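Local coordinates for protein HAD hydrolase, family IA, variant 3 (Entamoeba histolytica, PDB 6W04) that probably acts as a magnesium-dependent hydrolase of the haloacid dehalogenase superfamily, its exact substrate not being established, at residues T47-I52 / E63-Y68; E71-Y76 / W113-V118; D148-A153 / C164-D169. One frame throughout, in Å; residues are numbered along the deposited sequence.

How the contacts relate
From the N terminus, the chain leaves strand 3-7 for a run of helices that forms the cap of this HAD fold. Within it, contact 1 closes a short loop between helices 48-56 and 62-82. Contact 2 starts farther along helix 62-82 and closes a longer loop, through helix 91-100 and strand 105-112, onto helix 113-123 of the core. Contact 3 closes another short loop, from helix 148-157 to the central strand 164-168 beside the magnesium ion. The three follow one another in series, neither nested nor crossed. Asn-48 ND2 probably bonds to Glu-73 OE2, joining contacts 1 and 2, whereas contact 3 lies about 22 Å from contact 2, centre to centre.

Contact 1 of 3, residues T47-I52 / E63-Y68; sequences TNKQLI and EDAKKY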
loop_
_atom_site.group_PDB
_atom_site.type_symbol
_atom_site.label_atom_id
_atom_site.label_comp_id
_atom_site.label_asym_id
_atom_site.label_seq_id
_atom_site.Cartn_x
_atom_site.Cartn_y
_atom_site.Cartn_z
ATOM N N THR A 47 -0.497 13.415 -1.029
ATOM C CA THR A 47 -1.155 13.152 0.243
ATOM C C THR A 47 -2.636 13.507 0.163
ATOM O O THR A 47 -3.069 14.271 -0.698
ATOM C CB THR A 47 -0.512 13.959 1.373
ATOM O OG1 THR A 47 -0.656 15.372 1.119
ATOM C CG2 THR A 47 0.993 13.627 1.505
ATOM N N ASN A 48 -3.410 13.036 1.153
ATOM C CA ASN A 48 -4.796 13.451 1.202
ATOM C C ASN A 48 -4.894 14.966 1.296
ATOM O O ASN A 48 -5.783 15.578 0.699
ATOM C CB ASN A 48 -5.510 12.781 2.374
ATOM C CG ASN A 48 -5.804 11.324 2.091
ATOM O OD1 ASN A 48 -5.705 10.877 0.941
ATOM N ND2 ASN A 48 -6.169 10.579 3.120
ATOM N N LYS A 49 -3.996 15.581 2.058
ATOM C CA LYS A 49 -4.050 17.026 2.220
ATOM C C LYS A 49 -3.853 17.723 0.883
ATOM O O LYS A 49 -4.545 18.707 0.566
ATOM C CB LYS A 49 -2.982 17.467 3.224
ATOM C CG LYS A 49 -2.935 18.972 3.497
ATOM C CD LYS A 49 -2.167 19.230 4.813
ATOM C CE LYS A 49 -2.171 20.714 5.235
ATOM N NZ LYS A 49 -1.347 21.596 4.341
ATOM N N GLN A 50 -2.882 17.248 0.098
ATOM C CA GLN A 50 -2.615 17.860 -1.198
ATOM C C GLN A 50 -3.807 17.720 -2.126
ATOM O O GLN A 50 -4.081 18.614 -2.938
ATOM C CB GLN A 50 -1.378 17.231 -1.845
ATOM C CG GLN A 50 -0.061 17.547 -1.147
ATOM C CD GLN A 50 1.118 16.839 -1.806
ATOM O OE1 GLN A 50 1.338 15.653 -1.589
ATOM N NE2 GLN A 50 1.879 17.570 -2.601
ATOM N N LEU A 51 -4.506 16.580 -2.058
ATOM C CA LEU A 51 -5.693 16.399 -2.893
ATOM C C LEU A 51 -6.775 17.410 -2.527
ATOM O O LEU A 51 -7.358 18.071 -3.402
ATOM C CB LEU A 51 -6.231 14.970 -2.743
ATOM C CG LEU A 51 -5.753 13.893 -3.726
ATOM C CD1 LEU A 51 -6.391 14.079 -5.070
ATOM C CD2 LEU A 51 -4.255 13.890 -3.874
ATOM N N ILE A 52 -7.055 17.551 -1.235
ATOM C CA ILE A 52 -8.107 18.477 -0.809
ATOM C C ILE A 52 -7.729 19.909 -1.152
ATOM O O ILE A 52 -8.573 20.700 -1.607
ATOM C CB ILE A 52 -8.386 18.316 0.695
ATOM C CG1 ILE A 52 -8.810 16.880 0.991
ATOM C CG2 ILE A 52 -9.458 19.334 1.122
ATOM C CD1 ILE A 52 -8.425 16.385 2.405
ATOM N N GLU A 63 -5.589 20.491 10.371
ATOM C CA GLU A 63 -6.861 20.105 10.968
ATOM C C GLU A 63 -8.009 20.192 9.964
ATOM O O GLU A 63 -8.921 19.357 9.992
ATOM C CB GLU A 63 -7.151 20.965 12.197
ATOM C CG GLU A 63 -8.168 20.340 13.126
ATOM C CD GLU A 63 -8.747 21.336 14.095
ATOM O OE1 GLU A 63 -8.078 22.358 14.368
ATOM O OE2 GLU A 63 -9.881 21.102 14.570
ATOM N N ASP A 64 -8.007 21.210 9.094
ATOM C CA ASP A 64 -8.933 21.203 7.960
ATOM C C ASP A 64 -8.741 19.947 7.126
ATOM O O ASP A 64 -9.714 19.297 6.720
ATOM C CB ASP A 64 -8.724 22.435 7.074
ATOM C CG ASP A 64 -9.337 23.702 7.647
ATOM O OD1 ASP A 64 -10.266 23.608 8.481
ATOM O OD2 ASP A 64 -8.891 24.799 7.234
ATOM N N ALA A 65 -7.484 19.604 6.835
ATOM C CA ALA A 65 -7.226 18.461 5.957
ATOM C C ALA A 65 -7.776 17.173 6.554
ATOM O O ALA A 65 -8.403 16.375 5.854
ATOM C CB ALA A 65 -5.729 18.335 5.679
ATOM N N LYS A 66 -7.574 16.955 7.855
ATOM C CA LYS A 66 -8.046 15.708 8.462
ATOM C C LYS A 66 -9.553 15.543 8.297
ATOM O O LYS A 66 -10.035 14.433 8.039
ATOM C CB LYS A 66 -7.664 15.661 9.943
ATOM C CG LYS A 66 -6.188 15.450 10.223
ATOM C CD LYS A 66 -5.923 15.434 11.738
ATOM C CE LYS A 66 -4.443 15.221 12.070
ATOM N NZ LYS A 66 -3.971 13.844 11.729
ATOM N N LYS A 67 -10.311 16.641 8.426
ATOM C CA LYS A 67 -11.771 16.564 8.337
ATOM C C LYS A 67 -12.241 16.157 6.945
ATOM O O LYS A 67 -13.122 15.306 6.802
ATOM C CB LYS A 67 -12.391 17.902 8.722
ATOM C CG LYS A 67 -13.838 18.090 8.252
ATOM C CD LYS A 67 -14.303 19.528 8.475
ATOM C CE LYS A 67 -15.748 19.732 8.051
ATOM N NZ LYS A 67 -15.923 19.534 6.591
ATOM N N TYR A 68 -11.712 16.793 5.897
ATOM C CA TYR A 68 -12.142 16.382 4.561
ATOM C C TYR A 68 -11.528 15.058 4.171
ATOM O O TYR A 68 -12.152 14.275 3.439
ATOM C CB TYR A 68 -11.798 17.452 3.524
ATOM C CG TYR A 68 -12.664 18.671 3.683
ATOM C CD1 TYR A 68 -14.027 18.605 3.408
ATOM C CD2 TYR A 68 -12.146 19.865 4.160
ATOM C CE1 TYR A 68 -14.849 19.698 3.576
ATOM C CE2 TYR A 68 -12.962 20.979 4.331
ATOM C CZ TYR A 68 -14.316 20.883 4.034
ATOM O OH TYR A 68 -15.148 21.965 4.191
#
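Ile-52 overlaps the flank of Tyr-68, laying CD1 3.7 Å from Tyr-68 CB, where two successive helices of the HAD cap cross almost at a right angle (88°). CD1 also rests on the backbone of the partner helix, 3.4 Å from Ala-65 O. The second branch, CG2, lies anti to the backbone N of Ile-52 and reaches Tyr-68 CB at 3.8 Å and approaches ring atom CD2 obliquely, so both arms of the isoleucine are engaged. Trp-23 of helix 16-31 and Ile-60 of the connecting loop pack against Ile-52 as well.

One turn earlier, the aliphatic part of Lys-49 runs alongside the small Ala-65, with CG 3.6 Å from Ala-65 CB. The CA atoms of Lys-49 and Ala-65 are only 5.1 Å apart, an approach that the single methyl group of the alanine permits. The lysine then carries its charge away from the crossing to a salt bridge with Glu-53. At the start of helix 48-56 Thr-47 and Gln-50 form a capping box: Gln-50 N donates to Thr-47 OG1 at 3.1 Å, and Thr-47 N returns a nearly straight bond (170°) to Gln-50 OE1 at 2.9 Å.

Contact 2 of 3, residues E71-Y76 / W113-V118; sequences EKENLY and WGNVQV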
loop_
_atom_site.group_PDB
_atom_site.type_symbol
_atom_site.label_atom_id
_atom_site.label_comp_id
_atom_site.label_asym_id
_atom_site.label_seq_id
_atom_site.Cartn_x
_atom_site.Cartn_y
_atom_site.Cartn_z
ATOM N N GLU A 71 -13.855 12.555 5.474
ATOM C CA GLU A 71 -15.028 12.416 4.605
ATOM C C GLU A 71 -14.712 11.559 3.385
ATOM O O GLU A 71 -15.530 10.728 2.975
ATOM C CB GLU A 71 -15.551 13.782 4.145
ATOM C CG GLU A 71 -16.131 14.637 5.252
ATOM C CD GLU A 71 -16.834 15.904 4.741
ATOM O OE1 GLU A 71 -16.961 16.090 3.504
ATOM O OE2 GLU A 71 -17.259 16.714 5.593
ATOM N N LYS A 72 -13.552 11.785 2.745
ATOM C CA LYS A 72 -13.187 10.942 1.613
ATOM C C LYS A 72 -12.987 9.492 2.042
ATOM O O LYS A 72 -13.400 8.565 1.333
ATOM C CB LYS A 72 -11.921 11.476 0.930
ATOM C CG LYS A 72 -11.419 10.538 -0.200
ATOM C CD LYS A 72 -10.388 9.520 0.287
ATOM C CE LYS A 72 -10.109 8.449 -0.803
ATOM N NZ LYS A 72 -9.027 7.538 -0.330
ATOM N N GLU A 73 -12.342 9.266 3.188
ATOM C CA GLU A 73 -12.085 7.891 3.601
ATOM C C GLU A 73 -13.357 7.177 4.025
ATOM O O GLU A 73 -13.479 5.967 3.799
ATOM C CB GLU A 73 -11.029 7.835 4.720
ATOM C CG GLU A 73 -9.652 8.347 4.278
ATOM C CD GLU A 73 -8.948 7.558 3.136
ATOM O OE1 GLU A 73 -9.537 6.688 2.455
ATOM O OE2 GLU A 73 -7.756 7.838 2.906
ATOM N N ASN A 74 -14.314 7.895 4.618
ATOM C CA ASN A 74 -15.609 7.291 4.889
ATOM C C ASN A 74 -16.288 6.831 3.596
ATOM O O ASN A 74 -16.876 5.741 3.549
ATOM C CB ASN A 74 -16.488 8.282 5.649
ATOM C CG ASN A 74 -17.897 7.794 5.802
ATOM O OD1 ASN A 74 -18.842 8.463 5.393
ATOM N ND2 ASN A 74 -18.049 6.606 6.372
ATOM N N LEU A 75 -16.229 7.649 2.544
ATOM C CA LEU A 75 -16.793 7.225 1.257
ATOM C C LEU A 75 -16.056 5.992 0.731
ATOM O O LEU A 75 -16.677 5.006 0.320
ATOM C CB LEU A 75 -16.747 8.376 0.250
ATOM C CG LEU A 75 -17.181 8.136 -1.217
ATOM C CD1 LEU A 75 -18.563 7.487 -1.329
ATOM C CD2 LEU A 75 -17.174 9.467 -2.031
ATOM N N TYR A 76 -14.725 6.014 0.778
ATOM C CA TYR A 76 -13.933 4.881 0.308
ATOM C C TYR A 76 -14.268 3.592 1.059
ATOM O O TYR A 76 -14.484 2.539 0.437
ATOM C CB TYR A 76 -12.445 5.217 0.435
ATOM C CG TYR A 76 -11.542 4.016 0.357
ATOM C CD1 TYR A 76 -11.223 3.447 -0.876
ATOM C CD2 TYR A 76 -11.007 3.442 1.512
ATOM C CE1 TYR A 76 -10.397 2.315 -0.954
ATOM C CE2 TYR A 76 -10.153 2.321 1.442
ATOM C CZ TYR A 76 -9.866 1.772 0.179
ATOM O OH TYR A 76 -9.042 0.671 0.069
ATOM N N TRP A 113 -6.238 3.758 10.879
ATOM C CA TRP A 113 -6.938 2.616 11.473
ATOM C C TRP A 113 -8.343 2.440 10.891
ATOM O O TRP A 113 -8.804 1.305 10.694
ATOM C CB TRP A 113 -7.038 2.765 12.993
ATOM C CG TRP A 113 -7.963 1.716 13.520
ATOM C CD1 TRP A 113 -9.264 1.880 13.928
ATOM C CD2 TRP A 113 -7.680 0.310 13.624
ATOM N NE1 TRP A 113 -9.791 0.662 14.314
ATOM C CE2 TRP A 113 -8.835 -0.312 14.143
ATOM C CE3 TRP A 113 -6.550 -0.474 13.354
ATOM C CZ2 TRP A 113 -8.905 -1.689 14.356
ATOM C CZ3 TRP A 113 -6.613 -1.854 13.583
ATOM C CH2 TRP A 113 -7.792 -2.442 14.074
ATOM N N GLY A 114 -9.059 3.544 10.650
ATOM C CA GLY A 114 -10.389 3.436 10.053
ATOM C C GLY A 114 -10.427 2.496 8.859
ATOM O O GLY A 114 -11.281 1.600 8.770
ATOM N N ASN A 115 -9.496 2.682 7.922
ATOM C CA ASN A 115 -9.471 1.837 6.725
ATOM C C ASN A 115 -9.020 0.420 7.065
ATOM O O ASN A 115 -9.578 -0.562 6.543
ATOM C CB ASN A 115 -8.556 2.465 5.655
ATOM C CG ASN A 115 -9.198 3.631 4.946
ATOM O OD1 ASN A 115 -10.349 3.982 5.216
ATOM N ND2 ASN A 115 -8.452 4.256 4.026
ATOM N N VAL A 116 -8.035 0.289 7.965
ATOM C CA VAL A 116 -7.504 -1.029 8.312
ATOM C C VAL A 116 -8.595 -1.887 8.940
ATOM O O VAL A 116 -8.681 -3.095 8.693
ATOM C CB VAL A 116 -6.289 -0.888 9.251
ATOM C CG1 VAL A 116 -5.896 -2.248 9.808
ATOM C CG2 VAL A 116 -5.089 -0.243 8.529
ATOM N N GLN A 117 -9.445 -1.273 9.768
ATOM C CA GLN A 117 -10.584 -1.984 10.337
ATOM C C GLN A 117 -11.441 -2.598 9.237
ATOM O O GLN A 117 -11.883 -3.749 9.346
ATOM C CB GLN A 117 -11.400 -1.017 11.205
ATOM C CG GLN A 117 -12.530 -1.644 12.000
ATOM C CD GLN A 117 -13.146 -0.690 13.028
ATOM O OE1 GLN A 117 -12.511 -0.305 14.015
ATOM N NE2 GLN A 117 -14.395 -0.340 12.817
ATOM N N VAL A 118 -11.671 -1.855 8.159
ATOM C CA VAL A 118 -12.454 -2.392 7.050
ATOM C C VAL A 118 -11.692 -3.518 6.356
ATOM O O VAL A 118 -12.271 -4.569 6.038
ATOM C CB VAL A 118 -12.836 -1.249 6.082
ATOM C CG1 VAL A 118 -13.342 -1.789 4.748
ATOM C CG2 VAL A 118 -13.920 -0.401 6.728
#
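Asn-115 brings its amide up to both the carboxylate of Glu-73 and the ring of Tyr-76, and between residues 71-76 and 113-118 the contact passes almost entirely through this side chain. Asn-115 ND2 donates to Glu-73 OE1 at 3.1 Å along an almost perfectly straight line (178°). The oxygen lies in the plane of the amide; the donor stands above the carboxylate plane, and the two planes are 83° apart. Lys-72 NZ meets the same oxygen at 3.0 Å in a salt bridge, from the opposite face, so OE1 is gripped from both faces; with Asn-48 on OE2, this should limit the carboxylate's rotation. A bend at chi2 of Glu-73 (-62°) folds the acid back into this position.

The ring of Tyr-76 also borders the amide, meeting it obliquely: CE2 lies 3.6 Å from Asn-115 ND2, while Asn-115 OD1 sits at the ring edge, in its plane, and takes a hydrogen bond from Arg-77. The tyrosine hydroxyl bonds to Asp-15 and its ring stacks on His-19.

On the solvent side, the exposed Trp-113 and Gln-117 do not touch 71-76: Trp-113 NE1 donates to Gln-117 OE1 at 2.9 Å, with one ring face over Gln-117 CB. Farther along, the helices go on packing through Val-118 against Arg-77, Leu-80 and Met-81. These polar bonds thus join the last cap helix to the first helix after strand 105-112, at the cap-core junction of a HAD enzyme, where Tyr-76 also touches the magnesium ligand Asn-9.

Contact 3 of 3, residues D148-A153 / C164-D169; sequences DIYLKA and CIVFED. With MG (magnesium ion), chain B.
Helix 148-153 runs obliquely across strand 164-168, its axis 10.9 Å from that of the strand and directed 132° away from it, as expected of the helix in a beta-alpha-beta crossover of the Rossmann-like HAD core. This crossover leaves strand 135-137 and returns to the sheet between strands 3-7 and 183-187. Tyr-150 spans the gap. One face of its ring receives Val-166, whose CG1 makes a CH-pi contact 3.9 Å from the ring centroid; the other face is backed by Ile-149 CG2 from the same helix. Val-166 places CG1 there by holding it anti to its backbone N (chi1 172°).

Clamped in this way, the ring aims its hydroxyl at the end of the strand. Tyr-150 OH donates a short hydrogen bond of 2.5 Å to Glu-168 OE2, which lies near the ring plane and is met on its anti side, somewhat out of the carboxylate plane. Lys-144 forms a salt bridge with the same oxygen, so OE2 has two partners.

The other oxygen of Glu-168 faces the metal site. OE1 accepts the backbone N-H of Asp-169 at 3.1 Å through its anti lone pair, and water 1 donates to it at 2.6 Å. This water is bound to the magnesium ion, making Glu-168 a second-shell residue here and Tyr-150 a support behind it. Asp-7 OD2 and Asn-9 O are also ligands of the metal. Asp-169 binds directly through OD2, 2.1 Å from the magnesium ion, while its OD1 accepts from the metal-bound water 2 at 2.7 Å.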
loop_
_atom_site.group_PDB
_atom_site.type_symbol
_atom_site.label_atom_id
_atom_site.label_comp_id
_atom_site.label_asym_id
_atom_site.label_seq_id
_atom_site.Cartn_x
_atom_site.Cartn_y
_atom_site.Cartn_z
ATOM N N ASP A 148 10.645 4.614 7.743
ATOM C CA ASP A 148 10.155 4.260 9.076
ATOM C C ASP A 148 9.194 3.069 9.054
ATOM O O ASP A 148 9.328 2.140 9.856
ATOM C CB ASP A 148 9.471 5.466 9.711
ATOM C CG ASP A 148 10.358 6.692 9.747
ATOM O OD1 ASP A 148 11.376 6.720 9.023
ATOM O OD2 ASP A 148 10.025 7.631 10.501
ATOM N N ILE A 149 8.214 3.077 8.143
ATOM C CA ILE A 149 7.172 2.048 8.207
ATOM C C ILE A 149 7.745 0.645 8.018
ATOM O O ILE A 149 7.247 -0.318 8.622
ATOM C CB ILE A 149 6.042 2.347 7.192
ATOM C CG1 ILE A 149 4.805 1.513 7.516
ATOM C CG2 ILE A 149 6.464 2.077 5.727
ATOM C CD1 ILE A 149 3.613 1.888 6.646
ATOM N N TYR A 150 8.801 0.488 7.216
ATOM C CA TYR A 150 9.305 -0.867 6.997
ATOM C C TYR A 150 10.292 -1.308 8.072
ATOM O O TYR A 150 10.336 -2.501 8.403
ATOM C CB TYR A 150 9.916 -0.999 5.586
ATOM C CG TYR A 150 8.810 -1.070 4.554
ATOM C CD1 TYR A 150 7.830 -2.055 4.649
ATOM C CD2 TYR A 150 8.706 -0.128 3.526
ATOM C CE1 TYR A 150 6.788 -2.128 3.744
ATOM C CE2 TYR A 150 7.649 -0.190 2.600
ATOM C CZ TYR A 150 6.686 -1.185 2.728
ATOM O OH TYR A 150 5.629 -1.286 1.832
ATOM N N LEU A 151 11.071 -0.378 8.638
ATOM C CA LEU A 151 11.833 -0.693 9.846
ATOM C C LEU A 151 10.906 -1.117 10.972
ATOM O O LEU A 151 11.208 -2.048 11.733
ATOM C CB LEU A 151 12.653 0.518 10.276
ATOM C CG LEU A 151 13.623 0.992 9.201
ATOM C CD1 LEU A 151 14.290 2.293 9.621
ATOM C CD2 LEU A 151 14.646 -0.099 8.927
ATOM N N LYS A 152 9.772 -0.431 11.098
ATOM C CA LYS A 152 8.791 -0.771 12.120
ATOM C C LYS A 152 8.264 -2.190 11.920
ATOM O O LYS A 152 8.152 -2.964 12.883
ATOM C CB LYS A 152 7.662 0.258 12.063
ATOM C CG LYS A 152 6.749 0.325 13.242
ATOM C CD LYS A 152 5.988 1.663 13.229
ATOM C CE LYS A 152 4.855 1.706 14.279
ATOM N NZ LYS A 152 5.363 1.744 15.685
ATOM N N ALA A 153 7.969 -2.558 10.669
ATOM C CA ALA A 153 7.465 -3.898 10.378
ATOM C C ALA A 153 8.526 -4.966 10.629
ATOM O O ALA A 153 8.224 -6.035 11.181
ATOM C CB ALA A 153 6.975 -3.963 8.932
ATOM N N CYS A 164 14.649 -8.787 4.221
ATOM C CA CYS A 164 13.215 -8.709 3.984
ATOM C C CYS A 164 12.926 -8.398 2.522
ATOM O O CYS A 164 13.567 -7.528 1.917
ATOM C CB CYS A 164 12.553 -7.632 4.860
ATOM S SG CYS A 164 12.436 -8.063 6.612
ATOM N N ILE A 165 11.948 -9.111 1.966
ATOM C CA ILE A 165 11.289 -8.727 0.725
ATOM C C ILE A 165 10.145 -7.774 1.049
ATOM O O ILE A 165 9.390 -7.992 2.004
ATOM C CB ILE A 165 10.774 -9.969 -0.025
ATOM C CG1 ILE A 165 11.954 -10.807 -0.512
ATOM C CG2 ILE A 165 9.869 -9.548 -1.170
ATOM C CD1 ILE A 165 12.781 -10.144 -1.640
ATOM N N VAL A 166 10.023 -6.706 0.256
ATOM C CA VAL A 166 8.892 -5.796 0.297
ATOM C C VAL A 166 8.214 -5.814 -1.066
ATOM O O VAL A 166 8.881 -5.660 -2.094
ATOM C CB VAL A 166 9.324 -4.368 0.670
ATOM C CG1 VAL A 166 8.143 -3.394 0.502
ATOM C CG2 VAL A 166 9.869 -4.351 2.094
ATOM N N PHE A 167 6.897 -6.037 -1.071
ATOM C CA PHE A 167 6.056 -5.898 -2.257
ATOM C C PHE A 167 5.392 -4.525 -2.205
ATOM O O PHE A 167 4.750 -4.188 -1.209
ATOM C CB PHE A 167 4.980 -6.984 -2.314
ATOM C CG PHE A 167 5.520 -8.372 -2.643
ATOM C CD1 PHE A 167 5.648 -9.335 -1.656
ATOM C CD2 PHE A 167 5.850 -8.706 -3.943
ATOM C CE1 PHE A 167 6.108 -10.623 -1.955
ATOM C CE2 PHE A 167 6.330 -9.978 -4.263
ATOM C CZ PHE A 167 6.456 -10.935 -3.260
ATOM N N GLU A 168 5.550 -3.742 -3.266
ATOM C CA GLU A 168 5.083 -2.363 -3.252
ATOM C C GLU A 168 4.617 -1.998 -4.653
ATOM O O GLU A 168 5.058 -2.600 -5.634
ATOM C CB GLU A 168 6.195 -1.410 -2.793
ATOM C CG GLU A 168 6.141 -1.051 -1.344
ATOM C CD GLU A 168 5.053 -0.034 -1.062
ATOM O OE1 GLU A 168 4.294 0.325 -2.010
ATOM O OE2 GLU A 168 4.968 0.410 0.105
ATOM N N ASP A 169 3.727 -0.992 -4.742
ATOM C CA ASP A 169 3.136 -0.604 -6.027
ATOM C C ASP A 169 3.386 0.844 -6.425
ATOM O O ASP A 169 2.970 1.243 -7.522
ATOM C CB ASP A 169 1.617 -0.845 -6.030
ATOM C CG ASP A 169 0.869 0.089 -5.092
ATOM O OD1 ASP A 169 -0.019 0.838 -5.564
ATOM O OD2 ASP A 169 1.159 0.058 -3.875
HETATM MG MG MG B . 0.368 0.876 -2.123
HETATM O O HOH W 1 2.234 1.832 -1.729
HETATM O O HOH W 2 -0.634 2.326 -3.447
#